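Local coordinates for zinc transport protein ZntB (Vibrio parahaemolyticus RIMD 2210633, PDB 3CK6) that probably mediates zinc uptake as a zinc-proton symporter of the CorA family, its cytoplasmic domain forming a funnel-shaped homopentamer, at residues F77-G83 and L96-Y102. The protein carries 1 engineered substitution. Sequence-based numbering, arbitrary orientation.
Sequences FMLILRG and LSIRILY
Phe77 to Gly83 pairs with Leu96 to Tyr102 as neighbouring antiparallel strands in the mixed sheet of the ZntB cytoplasmic domain. Eight backbone hydrogen bonds join them, two at each of the pairs Phe77-Tyr102, Leu79-Ile100, Leu81-Ile98 and Gly83-Leu96. Helix 173-199 packs on the Leu79 and Leu81 side; helix 54-60 meets Met78 and Leu101 on the other.

Arg82 can be followed outward beside strand 96-102. Its CB lies 3.5 Å from Leu96 O. The chain bends at chi2 (-108°), which keeps CD beside that same oxygen. NE then comes to 3.9 Å from Ser97 CB, which sits over one face of the guanidinium, toward its rim. Beyond the pair, NH1 makes a hydrogen bond to Met95 O, and Phe186 makes a cation-pi contact with this arginine. Ser97 OG accepts a nearly straight hydrogen bond from Arg99 NE (3.1 Å, 165°), in the guanidinium plane, while Arg99 NH1 hydrogen-bonds to Leu60 O and Ala62 O.

At the far end Phe77 CG lies between the backbone N and the carbonyl carbon (chi1 66°), which turns the ring toward Tyr102. The two rings meet obliquely, Phe77 CE2 3.6 Å from Tyr102 CD2. Tyr102 CB makes a CH-pi contact over the Phe77 ring, 3.7 Å from its centroid.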
ATOM      1  N   PHE E  77     -16.623 -23.665  -8.953  1.00 25.14           N
ATOM      2  CA  PHE E  77     -15.851 -22.439  -9.127  1.00 25.00           C
ATOM      3  C   PHE E  77     -15.305 -22.326 -10.526  1.00 24.77           C
ATOM      4  O   PHE E  77     -15.316 -23.304 -11.297  1.00 24.11           O
ATOM      5  CB  PHE E  77     -14.723 -22.310  -8.069  1.00 24.34           C
ATOM      6  CG  PHE E  77     -13.626 -23.349  -8.168  1.00 24.79           C
ATOM      7  CD1 PHE E  77     -12.640 -23.274  -9.163  1.00 26.01           C
ATOM      8  CD2 PHE E  77     -13.528 -24.356  -7.203  1.00 25.78           C
ATOM      9  CE1 PHE E  77     -11.589 -24.232  -9.226  1.00 27.29           C
ATOM     10  CE2 PHE E  77     -12.484 -25.309  -7.253  1.00 26.03           C
ATOM     11  CZ  PHE E  77     -11.522 -25.259  -8.253  1.00 22.08           C
HETATM   12  N   MSE E  78     -14.837 -21.121 -10.852  1.00 24.97           N
HETATM   13  CA  MSE E  78     -14.036 -20.904 -12.064  1.00 27.02           C
HETATM   14  C   MSE E  78     -12.673 -20.426 -11.652  1.00 25.65           C
HETATM   15  O   MSE E  78     -12.565 -19.544 -10.805  1.00 25.55           O
HETATM   16  CB  MSE E  78     -14.663 -19.847 -12.971  1.00 25.46           C
HETATM   17  CG  MSE E  78     -13.899 -19.609 -14.308  1.00 29.21           C
HETATM   18 SE   MSE E  78     -14.871 -18.274 -15.402  0.80 32.33          SE
HETATM   19  CE  MSE E  78     -16.482 -19.192 -15.611  1.00 30.76           C
ATOM     20  N   LEU E  79     -11.646 -20.988 -12.282  1.00 25.94           N
ATOM     21  CA  LEU E  79     -10.271 -20.539 -12.118  1.00 25.53           C
ATOM     22  C   LEU E  79      -9.644 -20.247 -13.479  1.00 26.08           C
ATOM     23  O   LEU E  79      -9.595 -21.099 -14.373  1.00 26.46           O
ATOM     24  CB  LEU E  79      -9.426 -21.601 -11.403  1.00 24.99           C
ATOM     25  CG  LEU E  79      -7.976 -21.241 -11.099  1.00 24.02           C
ATOM     26  CD1 LEU E  79      -7.873 -20.084 -10.085  1.00 24.70           C
ATOM     27  CD2 LEU E  79      -7.259 -22.484 -10.587  1.00 29.59           C
ATOM     28  N   ILE E  80      -9.152 -19.028 -13.614  1.00 25.88           N
ATOM     29  CA  ILE E  80      -8.503 -18.603 -14.836  1.00 26.43           C
ATOM     30  C   ILE E  80      -7.042 -18.356 -14.575  1.00 26.79           C
ATOM     31  O   ILE E  80      -6.708 -17.674 -13.609  1.00 28.17           O
ATOM     32  CB  ILE E  80      -9.210 -17.333 -15.417  1.00 25.48           C
ATOM     33  CG1 ILE E  80     -10.667 -17.687 -15.751  1.00 26.49           C
ATOM     34  CG2 ILE E  80      -8.422 -16.774 -16.633  1.00 26.59           C
ATOM     35  CD1 ILE E  80     -11.594 -16.494 -16.065  1.00 27.50           C
ATOM     36  N   LEU E  81      -6.182 -18.879 -15.464  1.00 27.33           N
ATOM     37  CA  LEU E  81      -4.738 -18.796 -15.341  1.00 27.67           C
ATOM     38  C   LEU E  81      -4.082 -18.493 -16.679  1.00 27.18           C
ATOM     39  O   LEU E  81      -4.693 -18.644 -17.730  1.00 27.89           O
ATOM     40  CB  LEU E  81      -4.154 -20.117 -14.808  1.00 27.57           C
ATOM     41  CG  LEU E  81      -4.702 -20.592 -13.454  1.00 27.73           C
ATOM     42  CD1 LEU E  81      -4.212 -22.002 -13.213  1.00 27.46           C
ATOM     43  CD2 LEU E  81      -4.300 -19.655 -12.280  1.00 28.40           C
ATOM     44  N   ARG E  82      -2.842 -18.043 -16.616  1.00 27.27           N
ATOM     45  CA  ARG E  82      -2.054 -17.790 -17.804  1.00 26.82           C
ATOM     46  C   ARG E  82      -0.762 -18.612 -17.770  1.00 27.29           C
ATOM     47  O   ARG E  82      -0.221 -18.918 -16.690  1.00 26.71           O
ATOM     48  CB  ARG E  82      -1.763 -16.291 -17.935  1.00 26.62           C
ATOM     49  CG  ARG E  82      -2.978 -15.443 -18.273  1.00 24.87           C
ATOM     50  CD  ARG E  82      -2.935 -14.930 -19.733  1.00 26.49           C
ATOM     51  NE  ARG E  82      -4.118 -14.104 -20.041  1.00 28.63           N
ATOM     52  CZ  ARG E  82      -4.308 -13.412 -21.164  1.00 30.05           C
ATOM     53  NH1 ARG E  82      -3.412 -13.434 -22.138  1.00 30.05           N
ATOM     54  NH2 ARG E  82      -5.406 -12.678 -21.305  1.00 30.72           N
ATOM     55  N   GLY E  83      -0.277 -18.968 -18.965  1.00 27.74           N
ATOM     56  CA  GLY E  83       0.981 -19.685 -19.138  1.00 27.33           C
ATOM     57  C   GLY E  83       1.779 -19.137 -20.302  1.00 27.62           C
ATOM     58  O   GLY E  83       1.242 -18.403 -21.142  1.00 26.39           O
ATOM     59  N   LEU E  96      -0.842 -17.414 -22.838  1.00 31.36           N
ATOM     60  CA  LEU E  96      -2.109 -18.104 -23.084  1.00 32.52           C
ATOM     61  C   LEU E  96      -2.999 -18.140 -21.855  1.00 31.96           C
ATOM     62  O   LEU E  96      -2.516 -18.329 -20.732  1.00 33.22           O
ATOM     63  CB  LEU E  96      -1.857 -19.539 -23.557  1.00 32.65           C
ATOM     64  CG  LEU E  96      -0.840 -20.431 -22.815  1.00 34.62           C
ATOM     65  CD1 LEU E  96      -1.375 -21.076 -21.531  1.00 37.16           C
ATOM     66  CD2 LEU E  96      -0.271 -21.499 -23.766  1.00 35.46           C
ATOM     67  N   SER E  97      -4.303 -18.009 -22.078  1.00 31.05           N
ATOM     68  CA  SER E  97      -5.276 -18.140 -20.997  1.00 29.75           C
ATOM     69  C   SER E  97      -5.868 -19.559 -20.957  1.00 29.35           C
ATOM     70  O   SER E  97      -6.366 -20.065 -21.974  1.00 29.08           O
ATOM     71  CB  SER E  97      -6.386 -17.110 -21.158  1.00 29.37           C
ATOM     72  OG  SER E  97      -7.289 -17.247 -20.080  1.00 29.71           O
ATOM     73  N   ILE E  98      -5.790 -20.178 -19.779  1.00 28.32           N
ATOM     74  CA  ILE E  98      -6.387 -21.484 -19.515  1.00 28.63           C
ATOM     75  C   ILE E  98      -7.556 -21.227 -18.544  1.00 27.87           C
ATOM     76  O   ILE E  98      -7.367 -20.674 -17.454  1.00 26.75           O
ATOM     77  CB  ILE E  98      -5.377 -22.462 -18.872  1.00 29.01           C
ATOM     78  CG1 ILE E  98      -4.181 -22.774 -19.787  1.00 31.60           C
ATOM     79  CG2 ILE E  98      -6.109 -23.772 -18.370  1.00 29.63           C
ATOM     80  CD1 ILE E  98      -4.552 -23.302 -21.161  1.00 36.90           C
ATOM     81  N   ARG E  99      -8.764 -21.569 -18.968  1.00 27.65           N
ATOM     82  CA  ARG E  99      -9.924 -21.247 -18.167  1.00 27.38           C
ATOM     83  C   ARG E  99     -10.601 -22.532 -17.715  1.00 27.18           C
ATOM     84  O   ARG E  99     -10.994 -23.383 -18.511  1.00 26.90           O
ATOM     85  CB  ARG E  99     -10.850 -20.320 -18.899  1.00 28.11           C
ATOM     86  CG  ARG E  99     -10.052 -19.160 -19.538  1.00 27.29           C
ATOM     87  CD  ARG E  99     -10.953 -18.189 -20.067  1.00 29.72           C
ATOM     88  NE  ARG E  99     -10.242 -17.222 -20.889  1.00 29.39           N
ATOM     89  CZ  ARG E  99     -10.836 -16.473 -21.803  1.00 27.73           C
ATOM     90  NH1 ARG E  99     -12.136 -16.627 -22.042  1.00 27.20           N
ATOM     91  NH2 ARG E  99     -10.112 -15.614 -22.520  1.00 27.42           N
ATOM     92  N   ILE E 100     -10.706 -22.647 -16.410  1.00 26.85           N
ATOM     93  CA  ILE E 100     -11.062 -23.896 -15.799  1.00 27.68           C
ATOM     94  C   ILE E 100     -12.330 -23.723 -14.971  1.00 28.15           C
ATOM     95  O   ILE E 100     -12.426 -22.804 -14.147  1.00 27.55           O
ATOM     96  CB  ILE E 100      -9.917 -24.388 -14.852  1.00 27.82           C
ATOM     97  CG1 ILE E 100      -8.614 -24.612 -15.622  1.00 29.00           C
ATOM     98  CG2 ILE E 100     -10.378 -25.624 -14.013  1.00 27.32           C
ATOM     99  CD1 ILE E 100      -7.486 -25.003 -14.709  1.00 29.69           C
ATOM    100  N   LEU E 101     -13.272 -24.637 -15.178  1.00 28.38           N
ATOM    101  CA  LEU E 101     -14.496 -24.708 -14.400  1.00 29.57           C
ATOM    102  C   LEU E 101     -14.443 -25.956 -13.553  1.00 29.31           C
ATOM    103  O   LEU E 101     -14.159 -27.033 -14.066  1.00 30.16           O
ATOM    104  CB  LEU E 101     -15.691 -24.807 -15.373  1.00 30.01           C
ATOM    105  CG  LEU E 101     -17.105 -24.341 -15.033  1.00 33.21           C
ATOM    106  CD1 LEU E 101     -17.148 -22.852 -14.720  1.00 33.93           C
ATOM    107  CD2 LEU E 101     -18.051 -24.648 -16.210  1.00 31.52           C
ATOM    108  N   TYR E 102     -14.700 -25.833 -12.249  1.00 29.19           N
ATOM    109  CA  TYR E 102     -15.013 -27.019 -11.426  1.00 28.31           C
ATOM    110  C   TYR E 102     -16.520 -26.971 -11.191  1.00 28.66           C
ATOM    111  O   TYR E 102     -17.026 -26.040 -10.586  1.00 27.89           O
ATOM    112  CB  TYR E 102     -14.228 -27.015 -10.113  1.00 28.48           C
ATOM    113  CG  TYR E 102     -14.480 -28.199  -9.162  1.00 29.39           C
ATOM    114  CD1 TYR E 102     -14.272 -29.520  -9.579  1.00 30.31           C
ATOM    115  CD2 TYR E 102     -14.859 -27.986  -7.848  1.00 28.68           C
ATOM    116  CE1 TYR E 102     -14.493 -30.606  -8.717  1.00 27.60           C
ATOM    117  CE2 TYR E 102     -15.064 -29.084  -6.944  1.00 27.85           C
ATOM    118  CZ  TYR E 102     -14.870 -30.382  -7.403  1.00 27.78           C
ATOM    119  OH  TYR E 102     -15.060 -31.464  -6.575  1.00 29.80           O
TER